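PDB 6XEP: thiamine-monophosphate kinase from Stenotrophomonas maltophilia, which probably catalyses the ATP-dependent phosphorylation of thiamine monophosphate to thiamine diphosphate, the active form of vitamin B1. Local coordinates for residues D154-G159 with A218-D223; G159-V164 with L301-R306; T205-L210 with D275-F280; N240-V245 with G312-G317. One frame throughout, in Å; residues are numbered along the deposited sequence.

Interaction 1. Residues D154-G159 with A218-D223; sequences DRAQLG and AHAAVD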
loop_
_atom_site.group_PDB
_atom_site.type_symbol
_atom_site.label_atom_id
_atom_site.label_comp_id
_atom_site.label_asym_id
_atom_site.label_seq_id
_atom_site.Cartn_x
_atom_site.Cartn_y
_atom_site.Cartn_z
ATOM N N ASP A 154 3.097 11.086 22.623
ATOM C CA ASP A 154 4.075 11.148 23.702
ATOM C C ASP A 154 4.064 12.476 24.451
ATOM O O ASP A 154 4.958 12.726 25.270
ATOM C CB ASP A 154 5.485 10.855 23.158
ATOM C CG ASP A 154 5.978 11.916 22.184
ATOM O OD1 ASP A 154 5.153 12.668 21.643
ATOM O OD2 ASP A 154 7.200 11.998 21.944
ATOM N N ARG A 155 3.046 13.312 24.259
ATOM C CA ARG A 155 3.089 14.653 24.824
ATOM C C ARG A 155 1.971 14.921 25.826
ATOM O O ARG A 155 1.678 16.084 26.118
ATOM C CB ARG A 155 3.078 15.693 23.702
ATOM C CG ARG A 155 4.366 15.633 22.883
ATOM C CD ARG A 155 4.515 16.779 21.913
ATOM N NE ARG A 155 5.848 16.779 21.313
ATOM C CZ ARG A 155 6.140 17.318 20.132
ATOM N NH1 ARG A 155 5.185 17.890 19.403
ATOM N NH2 ARG A 155 7.385 17.265 19.672
ATOM N N ALA A 156 1.363 13.884 26.389
ATOM C CA ALA A 156 0.430 14.111 27.485
ATOM C C ALA A 156 1.165 14.773 28.649
ATOM O O ALA A 156 2.340 14.500 28.889
ATOM C CB ALA A 156 -0.201 12.792 27.928
ATOM N N GLN A 157 0.480 15.677 29.353
ATOM C CA GLN A 157 1.062 16.436 30.448
ATOM C C GLN A 157 0.355 16.092 31.748
ATOM O O GLN A 157 -0.852 15.849 31.761
ATOM C CB GLN A 157 0.954 17.947 30.200
ATOM C CG GLN A 157 1.732 18.405 28.982
ATOM C CD GLN A 157 3.202 18.110 29.118
ATOM O OE1 GLN A 157 3.844 18.531 30.088
ATOM N NE2 GLN A 157 3.755 17.375 28.153
ATOM N N LEU A 158 1.115 16.089 32.844
ATOM C CA LEU A 158 0.511 15.909 34.155
ATOM C C LEU A 158 -0.600 16.929 34.364
ATOM O O LEU A 158 -0.454 18.107 34.021
ATOM C CB LEU A 158 1.583 16.046 35.249
ATOM C CG LEU A 158 2.718 15.013 35.198
ATOM C CD1 LEU A 158 3.653 15.166 36.390
ATOM C CD2 LEU A 158 2.183 13.592 35.140
ATOM N N GLY A 159 -1.720 16.470 34.925
ATOM C CA GLY A 159 -2.880 17.316 35.105
ATOM C C GLY A 159 -3.839 17.403 33.927
ATOM O O GLY A 159 -4.917 17.997 34.078
ATOM N N ALA A 218 -5.364 20.196 21.958
ATOM C CA ALA A 218 -4.970 18.987 22.663
ATOM C C ALA A 218 -3.456 18.901 22.789
ATOM O O ALA A 218 -2.713 19.579 22.079
ATOM C CB ALA A 218 -5.495 17.738 21.943
ATOM N N HIS A 219 -3.008 18.051 23.707
ATOM C CA HIS A 219 -1.591 17.776 23.910
ATOM C C HIS A 219 -1.138 16.482 23.259
ATOM O O HIS A 219 -0.023 16.413 22.726
ATOM C CB HIS A 219 -1.280 17.708 25.408
ATOM C CG HIS A 219 -1.264 19.042 26.087
ATOM N ND1 HIS A 219 -1.461 19.187 27.444
ATOM C CD2 HIS A 219 -1.043 20.285 25.604
ATOM C CE1 HIS A 219 -1.385 20.468 27.764
ATOM N NE2 HIS A 219 -1.119 21.155 26.667
ATOM N N ALA A 220 -1.969 15.446 23.324
ATOM C CA ALA A 220 -1.640 14.135 22.786
ATOM C C ALA A 220 -2.923 13.488 22.296
ATOM O O ALA A 220 -4.017 13.811 22.767
ATOM C CB ALA A 220 -0.956 13.253 23.835
ATOM N N ALA A 221 -2.786 12.571 21.346
ATOM C CA ALA A 221 -3.957 11.900 20.801
ATOM C C ALA A 221 -3.569 10.519 20.294
ATOM O O ALA A 221 -2.414 10.257 19.962
ATOM C CB ALA A 221 -4.593 12.720 19.656
ATOM N N VAL A 222 -4.572 9.649 20.198
ATOM C CA VAL A 222 -4.399 8.309 19.651
ATOM C C VAL A 222 -5.753 7.896 19.105
ATOM O O VAL A 222 -6.786 8.346 19.593
ATOM C CB VAL A 222 -3.878 7.332 20.740
ATOM C CG1 VAL A 222 -4.911 7.162 21.867
ATOM C CG2 VAL A 222 -3.535 5.988 20.139
ATOM N N ASP A 223 -5.765 7.045 18.080
ATOM C CA ASP A 223 -7.067 6.533 17.692
ATOM C C ASP A 223 -7.341 5.217 18.408
ATOM O O ASP A 223 -6.422 4.459 18.747
ATOM C CB ASP A 223 -7.239 6.440 16.169
ATOM C CG ASP A 223 -6.605 5.241 15.556
ATOM O OD1 ASP A 223 -5.525 4.829 16.030
ATOM O OD2 ASP A 223 -7.193 4.745 14.540
#
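Gln157 and His219 meet where the loop 154-159 folds over the start of strand 220-224, an outermost strand of the mixed sheet in the PurM-like C-terminal half of the kinase. The glutamine can be followed outward in the conformer described, one of two. Its CB lies 3.9 Å from His219 ND1, and CG comes closer to the same nitrogen, at 3.6 Å. A bend at chi2 (-61°) then turns CD away from the imidazole, and the amide plane ends up nearly perpendicular to the ring. At the tip, NE2 donates back to Arg155 O over 3.2 Å, approaching from above the carbonyl plane. Glutamine suits this place, since its methylenes can lie against ND1 of the imidazole while the polar end stays at the exposed rim. His219 ND1 is hydrogen-bonded to Asp160, which probably fixes the turn of the imidazole, while His219 CB rests 3.4 Å from Arg155 O. Deeper in, small residues let the two backbones draw close: Ala156 and Ala220 have their CA atoms 5.1 Å apart, and Ile235 of helix 228-239 touches Ala156. The methyl of Ala220 sits against the loop backbone itself, its CB 3.5 Å from Ala156 N, whose hydrogen bond goes to Ser239 OG.

Interaction 2. Residues G159-V164 with L301-R306; sequences GDDIWV and LTRIGR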
loop_
_atom_site.group_PDB
_atom_site.type_symbol
_atom_site.label_atom_id
_atom_site.label_comp_id
_atom_site.label_asym_id
_atom_site.label_seq_id
_atom_site.Cartn_x
_atom_site.Cartn_y
_atom_site.Cartn_z
ATOM N N GLY A 159 -1.720 16.470 34.925
ATOM C CA GLY A 159 -2.880 17.316 35.105
ATOM C C GLY A 159 -3.839 17.403 33.927
ATOM O O GLY A 159 -4.917 17.997 34.078
ATOM N N ASP A 160 -3.505 16.827 32.768
ATOM C CA ASP A 160 -4.420 16.866 31.628
ATOM C C ASP A 160 -5.723 16.131 31.941
ATOM O O ASP A 160 -5.740 15.138 32.673
ATOM C CB ASP A 160 -3.790 16.211 30.394
ATOM C CG ASP A 160 -2.788 17.101 29.682
ATOM O OD1 ASP A 160 -2.593 18.265 30.105
ATOM O OD2 ASP A 160 -2.199 16.621 28.685
ATOM N N ASP A 161 -6.815 16.612 31.352
ATOM C CA ASP A 161 -8.009 15.787 31.203
ATOM C C ASP A 161 -7.805 14.793 30.061
ATOM O O ASP A 161 -7.104 15.074 29.091
ATOM C CB ASP A 161 -9.242 16.637 30.886
ATOM C CG ASP A 161 -9.604 17.607 31.992
ATOM O OD1 ASP A 161 -9.468 17.232 33.173
ATOM O OD2 ASP A 161 -10.057 18.742 31.676
ATOM N N ILE A 162 -8.459 13.641 30.164
ATOM C CA ILE A 162 -8.549 12.674 29.077
ATOM C C ILE A 162 -9.943 12.784 28.475
ATOM O O ILE A 162 -10.938 12.842 29.215
ATOM C CB ILE A 162 -8.281 11.245 29.581
ATOM C CG1 ILE A 162 -6.909 11.160 30.270
ATOM C CG2 ILE A 162 -8.316 10.232 28.425
ATOM C CD1 ILE A 162 -6.632 9.766 30.838
ATOM N N TRP A 163 -10.017 12.793 27.140
ATOM C CA TRP A 163 -11.263 12.936 26.389
ATOM C C TRP A 163 -11.372 11.829 25.358
ATOM O O TRP A 163 -10.365 11.307 24.889
ATOM C CB TRP A 163 -11.341 14.269 25.629
ATOM C CG TRP A 163 -11.362 15.503 26.498
ATOM C CD1 TRP A 163 -10.289 16.119 27.081
ATOM C CD2 TRP A 163 -12.514 16.267 26.867
ATOM N NE1 TRP A 163 -10.704 17.212 27.792
ATOM C CE2 TRP A 163 -12.066 17.335 27.669
ATOM C CE3 TRP A 163 -13.883 16.153 26.589
ATOM C CZ2 TRP A 163 -12.939 18.290 28.209
ATOM C CZ3 TRP A 163 -14.751 17.097 27.119
ATOM C CH2 TRP A 163 -14.274 18.155 27.932
ATOM N N VAL A 164 -12.602 11.510 24.955
ATOM C CA VAL A 164 -12.799 10.583 23.846
ATOM C C VAL A 164 -14.007 11.027 23.023
ATOM O O VAL A 164 -14.982 11.566 23.553
ATOM C CB VAL A 164 -12.950 9.119 24.337
ATOM C CG1 VAL A 164 -14.247 8.915 25.112
ATOM C CG2 VAL A 164 -12.832 8.141 23.158
ATOM N N LEU A 301 -17.939 14.879 22.635
ATOM C CA LEU A 301 -16.624 14.751 23.257
ATOM C C LEU A 301 -16.846 14.627 24.754
ATOM O O LEU A 301 -17.457 15.514 25.363
ATOM C CB LEU A 301 -15.729 15.954 22.955
ATOM C CG LEU A 301 -15.576 16.244 21.457
ATOM C CD1 LEU A 301 -14.922 17.610 21.245
ATOM C CD2 LEU A 301 -14.777 15.125 20.783
ATOM N N THR A 302 -16.348 13.543 25.339
ATOM C CA THR A 302 -16.664 13.185 26.713
ATOM C C THR A 302 -15.387 13.142 27.536
ATOM O O THR A 302 -14.435 12.452 27.170
ATOM C CB THR A 302 -17.390 11.841 26.760
ATOM O OG1 THR A 302 -18.578 11.950 25.967
ATOM C CG2 THR A 302 -17.774 11.464 28.211
ATOM N N ARG A 303 -15.372 13.883 28.646
ATOM C CA ARG A 303 -14.236 13.856 29.563
ATOM C C ARG A 303 -14.323 12.589 30.411
ATOM O O ARG A 303 -15.293 12.394 31.151
ATOM C CB ARG A 303 -14.227 15.115 30.426
ATOM C CG ARG A 303 -12.995 15.298 31.316
ATOM C CD ARG A 303 -12.918 16.704 31.922
ATOM N NE ARG A 303 -14.145 17.060 32.622
ATOM C CZ ARG A 303 -14.394 16.737 33.889
ATOM N NH1 ARG A 303 -13.495 16.050 34.591
ATOM N NH2 ARG A 303 -15.546 17.096 34.452
ATOM N N ILE A 304 -13.317 11.724 30.301
ATOM C CA ILE A 304 -13.385 10.395 30.889
ATOM C C ILE A 304 -12.311 10.136 31.938
ATOM O O ILE A 304 -12.332 9.073 32.568
ATOM C CB ILE A 304 -13.331 9.302 29.801
ATOM C CG1 ILE A 304 -12.035 9.402 28.976
ATOM C CG2 ILE A 304 -14.559 9.394 28.903
ATOM C CD1 ILE A 304 -11.761 8.166 28.129
ATOM N N GLY A 305 -11.376 11.051 32.158
ATOM C CA GLY A 305 -10.281 10.729 33.057
ATOM C C GLY A 305 -9.260 11.835 33.135
ATOM O O GLY A 305 -9.522 12.975 32.745
ATOM N N ARG A 306 -8.076 11.472 33.633
ATOM C CA ARG A 306 -7.039 12.450 33.920
ATOM C C ARG A 306 -5.668 11.800 33.790
ATOM O O ARG A 306 -5.520 10.579 33.937
ATOM C CB ARG A 306 -7.185 13.035 35.331
ATOM C CG ARG A 306 -6.928 12.005 36.403
ATOM C CD ARG A 306 -7.456 12.411 37.768
ATOM N NE ARG A 306 -7.416 11.266 38.682
ATOM C CZ ARG A 306 -6.354 10.912 39.401
ATOM N NH1 ARG A 306 -5.236 11.620 39.335
ATOM N NH2 ARG A 306 -6.410 9.854 40.201
HETATM O O HOH W 1 -10.821 15.095 34.101
HETATM O O HOH W 2 -17.806 11.197 23.569
#
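A classic beta bulge interrupts the antiparallel pairing of strands 161-165 and 301-308: Ile304 and Gly305 both face Ile162. Ile162 N donates to Gly305 O, and Ile162 O receives Ile304 N at 2.8 Å, with a long, weak second bond from Gly305 N. Beyond the bulge Val164 and Thr302 form a regular hydrogen-bonded pair. Glycine suits the bulge because it takes a phi of 176° readily and because a CB here would press against Ile162 CD1. That methyl also lies 3.4 Å from Arg306 O.

These are central strands of the six-stranded mixed sheet of the PurM-like C-terminal domain, and both faces are packed. On one, Trp163 carries Arg303 over its indole: Arg303 CB stands 3.8 Å from the centroid of the six-membered ring, almost on the ring normal, a CH-pi contact. Phe280 and His291 also meet this indole. Arg303 CG, anti to the backbone N (chi1 -173°), lies 4.0 Å from Asp161 CB. Further along, Arg303 CD comes 3.4 Å from Asp161 CG. The charged ends stay apart, with Asp161 OD1 4.4 Å from Arg303 NH1, and a water joins them while also donating to Gly305 O; the salt bridge of Asp161 is with Arg287 instead. On the face of Ile162 and Val164, the end of Ile304 packs against both, its CG1 3.9 Å from Ile162 CG2 and its CG2 3.8 Å from Val164 CG1. At the strand end a second water donates to Val164 O and accepts from Thr302 OG1.

Interaction 3. Residues T205-L210 with D275-F280; sequences TPRVTL and DYELCF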
loop_
_atom_site.group_PDB
_atom_site.type_symbol
_atom_site.label_atom_id
_atom_site.label_comp_id
_atom_site.label_asym_id
_atom_site.label_seq_id
_atom_site.Cartn_x
_atom_site.Cartn_y
_atom_site.Cartn_z
ATOM N N THR A 205 -17.004 5.600 11.721
ATOM C CA THR A 205 -16.838 6.957 11.198
ATOM C C THR A 205 -15.476 7.523 11.600
ATOM O O THR A 205 -15.276 7.838 12.791
ATOM C CB THR A 205 -17.960 7.864 11.707
ATOM O OG1 THR A 205 -19.232 7.287 11.364
ATOM C CG2 THR A 205 -17.857 9.242 11.050
ATOM N N PRO A 206 -14.526 7.693 10.677
ATOM C CA PRO A 206 -13.228 8.259 11.071
ATOM C C PRO A 206 -13.382 9.733 11.396
ATOM O O PRO A 206 -14.046 10.461 10.666
ATOM C CB PRO A 206 -12.348 8.041 9.838
ATOM C CG PRO A 206 -13.331 8.087 8.657
ATOM C CD PRO A 206 -14.598 7.421 9.220
ATOM N N ARG A 207 -12.784 10.168 12.507
ATOM C CA ARG A 207 -13.035 11.525 12.985
ATOM C C ARG A 207 -11.987 12.493 12.431
ATOM O O ARG A 207 -11.237 13.142 13.167
ATOM C CB ARG A 207 -13.082 11.551 14.510
ATOM C CG ARG A 207 -14.024 10.508 15.105
ATOM C CD ARG A 207 -15.479 10.726 14.658
ATOM N NE ARG A 207 -16.355 9.859 15.438
ATOM C CZ ARG A 207 -17.654 9.718 15.226
ATOM N NH1 ARG A 207 -18.244 10.405 14.238
ATOM N NH2 ARG A 207 -18.348 8.880 16.000
ATOM N N VAL A 208 -11.954 12.577 11.095
ATOM C CA VAL A 208 -10.939 13.391 10.419
ATOM C C VAL A 208 -11.105 14.869 10.777
ATOM O O VAL A 208 -10.129 15.566 11.087
ATOM C CB VAL A 208 -10.994 13.174 8.894
ATOM C CG1 VAL A 208 -9.953 14.046 8.208
ATOM C CG2 VAL A 208 -10.760 11.685 8.536
ATOM N N THR A 209 -12.339 15.381 10.717
ATOM C CA THR A 209 -12.541 16.801 11.018
ATOM C C THR A 209 -12.091 17.136 12.438
ATOM O O THR A 209 -11.426 18.156 12.664
ATOM C CB THR A 209 -14.011 17.187 10.814
ATOM O OG1 THR A 209 -14.399 16.838 9.483
ATOM C CG2 THR A 209 -14.188 18.681 10.992
ATOM N N LEU A 210 -12.417 16.283 13.403
ATOM C CA LEU A 210 -11.912 16.483 14.759
ATOM C C LEU A 210 -10.388 16.491 14.784
ATOM O O LEU A 210 -9.768 17.373 15.391
ATOM C CB LEU A 210 -12.444 15.396 15.685
ATOM C CG LEU A 210 -11.899 15.402 17.119
ATOM C CD1 LEU A 210 -12.309 16.651 17.868
ATOM C CD2 LEU A 210 -12.465 14.165 17.841
ATOM N N ASP A 275 -13.457 0.669 17.416
ATOM C CA ASP A 275 -14.285 1.868 17.587
ATOM C C ASP A 275 -13.963 2.916 16.531
ATOM O O ASP A 275 -14.874 3.554 15.978
ATOM C CB ASP A 275 -14.073 2.478 18.962
ATOM C CG ASP A 275 -14.548 1.585 20.085
ATOM O OD1 ASP A 275 -15.745 1.211 20.093
ATOM O OD2 ASP A 275 -13.729 1.298 20.980
ATOM N N TYR A 276 -12.673 3.092 16.242
ATOM C CA TYR A 276 -12.162 4.154 15.371
ATOM C C TYR A 276 -12.661 5.522 15.844
ATOM O O TYR A 276 -13.053 6.385 15.059
ATOM C CB TYR A 276 -12.486 3.853 13.889
ATOM C CG TYR A 276 -11.756 2.580 13.506
ATOM C CD1 TYR A 276 -10.375 2.578 13.413
ATOM C CD2 TYR A 276 -12.432 1.365 13.332
ATOM C CE1 TYR A 276 -9.666 1.416 13.100
ATOM C CE2 TYR A 276 -11.729 0.191 13.018
ATOM C CZ TYR A 276 -10.348 0.229 12.908
ATOM O OH TYR A 276 -9.610 -0.905 12.620
ATOM N N GLU A 277 -12.603 5.723 17.158
ATOM C CA GLU A 277 -12.783 7.018 17.797
ATOM C C GLU A 277 -11.412 7.605 18.104
ATOM O O GLU A 277 -10.396 6.940 17.941
ATOM C CB GLU A 277 -13.628 6.869 19.070
ATOM C CG GLU A 277 -15.044 6.379 18.773
ATOM C CD GLU A 277 -15.930 7.436 18.083
ATOM O OE1 GLU A 277 -15.462 8.566 17.781
ATOM O OE2 GLU A 277 -17.125 7.140 17.851
ATOM N N LEU A 278 -11.379 8.872 18.520
ATOM C CA LEU A 278 -10.124 9.519 18.899
ATOM C C LEU A 278 -10.112 9.749 20.402
ATOM O O LEU A 278 -11.078 10.280 20.951
ATOM C CB LEU A 278 -9.944 10.864 18.186
ATOM C CG LEU A 278 -9.616 10.856 16.701
ATOM C CD1 LEU A 278 -9.283 12.292 16.243
ATOM C CD2 LEU A 278 -8.444 9.927 16.435
ATOM N N CYS A 279 -9.025 9.364 21.059
ATOM C CA CYS A 279 -8.817 9.655 22.479
ATOM C C CYS A 279 -7.693 10.667 22.579
ATOM O O CYS A 279 -6.650 10.501 21.928
ATOM C CB CYS A 279 -8.478 8.376 23.256
ATOM S SG CYS A 279 -8.092 8.645 24.989
ATOM N N PHE A 280 -7.903 11.739 23.351
ATOM C CA PHE A 280 -6.868 12.763 23.447
ATOM C C PHE A 280 -6.796 13.319 24.858
ATOM O O PHE A 280 -7.686 13.106 25.685
ATOM C CB PHE A 280 -7.077 13.897 22.421
ATOM C CG PHE A 280 -8.412 14.577 22.507
ATOM C CD1 PHE A 280 -9.530 14.016 21.908
ATOM C CD2 PHE A 280 -8.538 15.808 23.151
ATOM C CE1 PHE A 280 -10.762 14.650 21.956
ATOM C CE2 PHE A 280 -9.769 16.461 23.208
ATOM C CZ PHE A 280 -10.890 15.873 22.603
HETATM O O HOH W 3 -16.095 5.777 14.583
HETATM O O HOH W 4 -11.396 8.273 14.043
#
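Thr205 and Tyr276 approach through their backbones, the two carbonyl oxygens 3.5 Å apart, where the lead-in to helix 208-214 passes the start of strand 277-282. Next comes Pro206, its ring turned from the strand toward Leu80 of helix 68-85. Arg207, the N-cap residue, carries the polar contact. A bend at chi2 (-61°) turns CD, and the guanidinium forms a side-on, two-nitrogen salt bridge with Glu277: NE donates to OE1 and NH2 to OE2 of Glu277, each over 2.8 Å. Both bonds are nearly straight (168°) and meet the syn sides of the carboxylate, whose plane is 28° from the guanidinium. Arginine suits the place because two parallel N-H groups match a carboxylate. Thr205 CB lies over one face of the guanidinium, toward its rim. This buried acid also binds Ser165 OG and Arg200, which probably favours its ionised form. A second-shell water accepts from Arg207 N and donates to Tyr276 O. Further on, Leu210 slides past Leu278, its CD2 4.0 Å from Leu278 CD1. The contact thus seats the helix start on the C-terminal sheet, with Leu293 and Leu297 of helix 287-297 against Leu210 and Ala85 of helix 68-85 against Leu278.

Interaction 4. Residues N240-V245 with G312-G317; sequences NVAAHV and GVHVDG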
loop_
_atom_site.group_PDB
_atom_site.type_symbol
_atom_site.label_atom_id
_atom_site.label_comp_id
_atom_site.label_asym_id
_atom_site.label_seq_id
_atom_site.Cartn_x
_atom_site.Cartn_y
_atom_site.Cartn_z
ATOM N N ASN A 240 5.206 8.760 29.417
ATOM C CA ASN A 240 5.802 8.489 30.739
ATOM C C ASN A 240 4.921 9.011 31.880
ATOM O O ASN A 240 5.397 9.670 32.818
ATOM C CB ASN A 240 7.220 9.075 30.845
ATOM C CG ASN A 240 7.994 8.562 32.071
ATOM O OD1 ASN A 240 7.867 7.401 32.467
ATOM N ND2 ASN A 240 8.817 9.430 32.657
ATOM N N VAL A 241 3.621 8.700 31.812
ATOM C CA VAL A 241 2.648 9.184 32.793
ATOM C C VAL A 241 1.664 8.071 33.115
ATOM O O VAL A 241 1.584 7.061 32.420
ATOM C CB VAL A 241 1.872 10.421 32.301
ATOM C CG1 VAL A 241 2.820 11.586 32.040
ATOM C CG2 VAL A 241 1.041 10.044 31.041
ATOM N N ALA A 242 0.889 8.286 34.170
ATOM C CA ALA A 242 -0.278 7.446 34.405
ATOM C C ALA A 242 -1.503 8.066 33.753
ATOM O O ALA A 242 -1.659 9.293 33.697
ATOM C CB ALA A 242 -0.559 7.260 35.901
ATOM N N ALA A 243 -2.376 7.198 33.259
ATOM C CA ALA A 243 -3.697 7.589 32.785
ATOM C C ALA A 243 -4.748 6.958 33.687
ATOM O O ALA A 243 -4.714 5.748 33.948
ATOM C CB ALA A 243 -3.903 7.155 31.331
ATOM N N HIS A 244 -5.661 7.768 34.192
ATOM C CA HIS A 244 -6.709 7.275 35.071
ATOM C C HIS A 244 -8.032 7.436 34.335
ATOM O O HIS A 244 -8.325 8.521 33.835
ATOM C CB HIS A 244 -6.705 8.029 36.397
ATOM C CG HIS A 244 -5.585 7.618 37.313
ATOM N ND1 HIS A 244 -5.736 6.654 38.282
ATOM C CD2 HIS A 244 -4.289 8.008 37.370
ATOM C CE1 HIS A 244 -4.590 6.489 38.924
ATOM N NE2 HIS A 244 -3.693 7.294 38.380
ATOM N N VAL A 245 -8.800 6.348 34.234
ATOM C CA VAL A 245 -10.092 6.336 33.547
ATOM C C VAL A 245 -11.192 6.093 34.568
ATOM O O VAL A 245 -11.132 5.130 35.344
ATOM C CB VAL A 245 -10.150 5.250 32.460
ATOM C CG1 VAL A 245 -11.573 5.148 31.897
ATOM C CG2 VAL A 245 -9.170 5.543 31.358
ATOM N N GLY A 312 1.096 3.718 33.685
ATOM C CA GLY A 312 0.097 2.776 33.224
ATOM C C GLY A 312 -1.309 3.352 33.185
ATOM O O GLY A 312 -1.614 4.388 33.775
ATOM N N VAL A 313 -2.182 2.637 32.476
ATOM C CA VAL A 313 -3.604 2.971 32.442
ATOM C C VAL A 313 -4.293 2.349 33.639
ATOM O O VAL A 313 -4.058 1.187 33.976
ATOM C CB VAL A 313 -4.253 2.485 31.141
ATOM C CG1 VAL A 313 -5.682 3.036 31.065
ATOM C CG2 VAL A 313 -3.464 2.962 30.006
ATOM N N HIS A 314 -5.135 3.132 34.298
ATOM C CA HIS A 314 -5.874 2.688 35.460
ATOM C C HIS A 314 -7.350 2.781 35.118
ATOM O O HIS A 314 -7.765 3.663 34.360
ATOM C CB HIS A 314 -5.614 3.544 36.692
ATOM C CG HIS A 314 -4.189 3.575 37.148
ATOM N ND1 HIS A 314 -3.163 4.065 36.365
ATOM C CD2 HIS A 314 -3.637 3.262 38.341
ATOM C CE1 HIS A 314 -2.031 4.007 37.046
ATOM N NE2 HIS A 314 -2.291 3.525 38.247
ATOM N N VAL A 315 -8.125 1.856 35.665
ATOM C CA VAL A 315 -9.578 1.935 35.642
ATOM C C VAL A 315 -10.028 1.987 37.084
ATOM O O VAL A 315 -9.729 1.071 37.866
ATOM C CB VAL A 315 -10.236 0.749 34.920
ATOM C CG1 VAL A 315 -11.742 0.919 34.941
ATOM C CG2 VAL A 315 -9.738 0.613 33.482
ATOM N N ASP A 316 -10.754 3.050 37.436
ATOM C CA ASP A 316 -11.240 3.214 38.799
ATOM C C ASP A 316 -10.109 3.001 39.809
ATOM O O ASP A 316 -10.281 2.358 40.846
ATOM C CB ASP A 316 -12.415 2.267 39.052
ATOM C CG ASP A 316 -13.576 2.513 38.088
ATOM O OD1 ASP A 316 -13.569 3.547 37.367
ATOM O OD2 ASP A 316 -14.487 1.656 38.027
ATOM N N GLY A 317 -8.924 3.521 39.479
ATOM C CA GLY A 317 -7.790 3.514 40.385
ATOM C C GLY A 317 -6.845 2.327 40.267
ATOM O O GLY A 317 -5.765 2.356 40.877
HETATM O O HOH W 5 3.062 4.736 31.834
HETATM O O HOH W 6 -8.298 5.372 37.518
#
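His244 and His314 stack face to face, side by side and pointing the same way, with ring centroids 4.0 Å apart and planes at 23°. His244 CE1 lies over the other ring, 3.4 Å from His314 CG, while the small Ala242 packs its CB against His314 CE1 at 3.7 Å. Both histidines have CG anti to the carbonyl carbon (chi1 -75° and -60°), which helps align the two side chains. The single N-H at His314 ND1 is shared, weakly, between Ala243 O and Gly312 O. The rings are held in register by parallel pairing of strands 242-245 and 312-315, the latter an outermost strand of the mixed sheet in the PurM-like C-terminal domain. His314 N donates to Ala243 O at 2.7 Å and Val245 N to His314 O at 2.9 Å, so both the N-H and the C=O of His314 bond to strand 242-245. Asp316 N then binds Val245 O in a nearly straight bond. On the opposite face, beta-branched Val245 and Val313 meet through CG2 and CG1, 4.3 Å apart, beneath Leu232 and Leu229 of helix 228-239. Further out, Arg306 and Ala308 touch His244, and a water lying 3.0 Å from His244 ND1 accepts from Gly317 N.

From the N terminus, the chain first enters interaction 1 at 154-159 and, through the shared Gly159, runs straight into interaction 2. Residues 205-210 open interaction 3, then 218-223 close interaction 1, which therefore crosses both 2 and 3. Interaction 4 opens at 240-245, after interaction 1 has closed; 275-280 close interaction 3, which lies wholly within the span of interaction 2. That span ends at 301-306, before 312-317 complete interaction 4, which therefore crosses both 2 and 3. All four reach one mixed sheet, where probable backbone hydrogen bonds tie them: Val222 N to Cys279 O joins 1 with 3, Trp163 N to Phe280 O joins 2 with 3, and His244 N to Arg306 O joins 2 with 4.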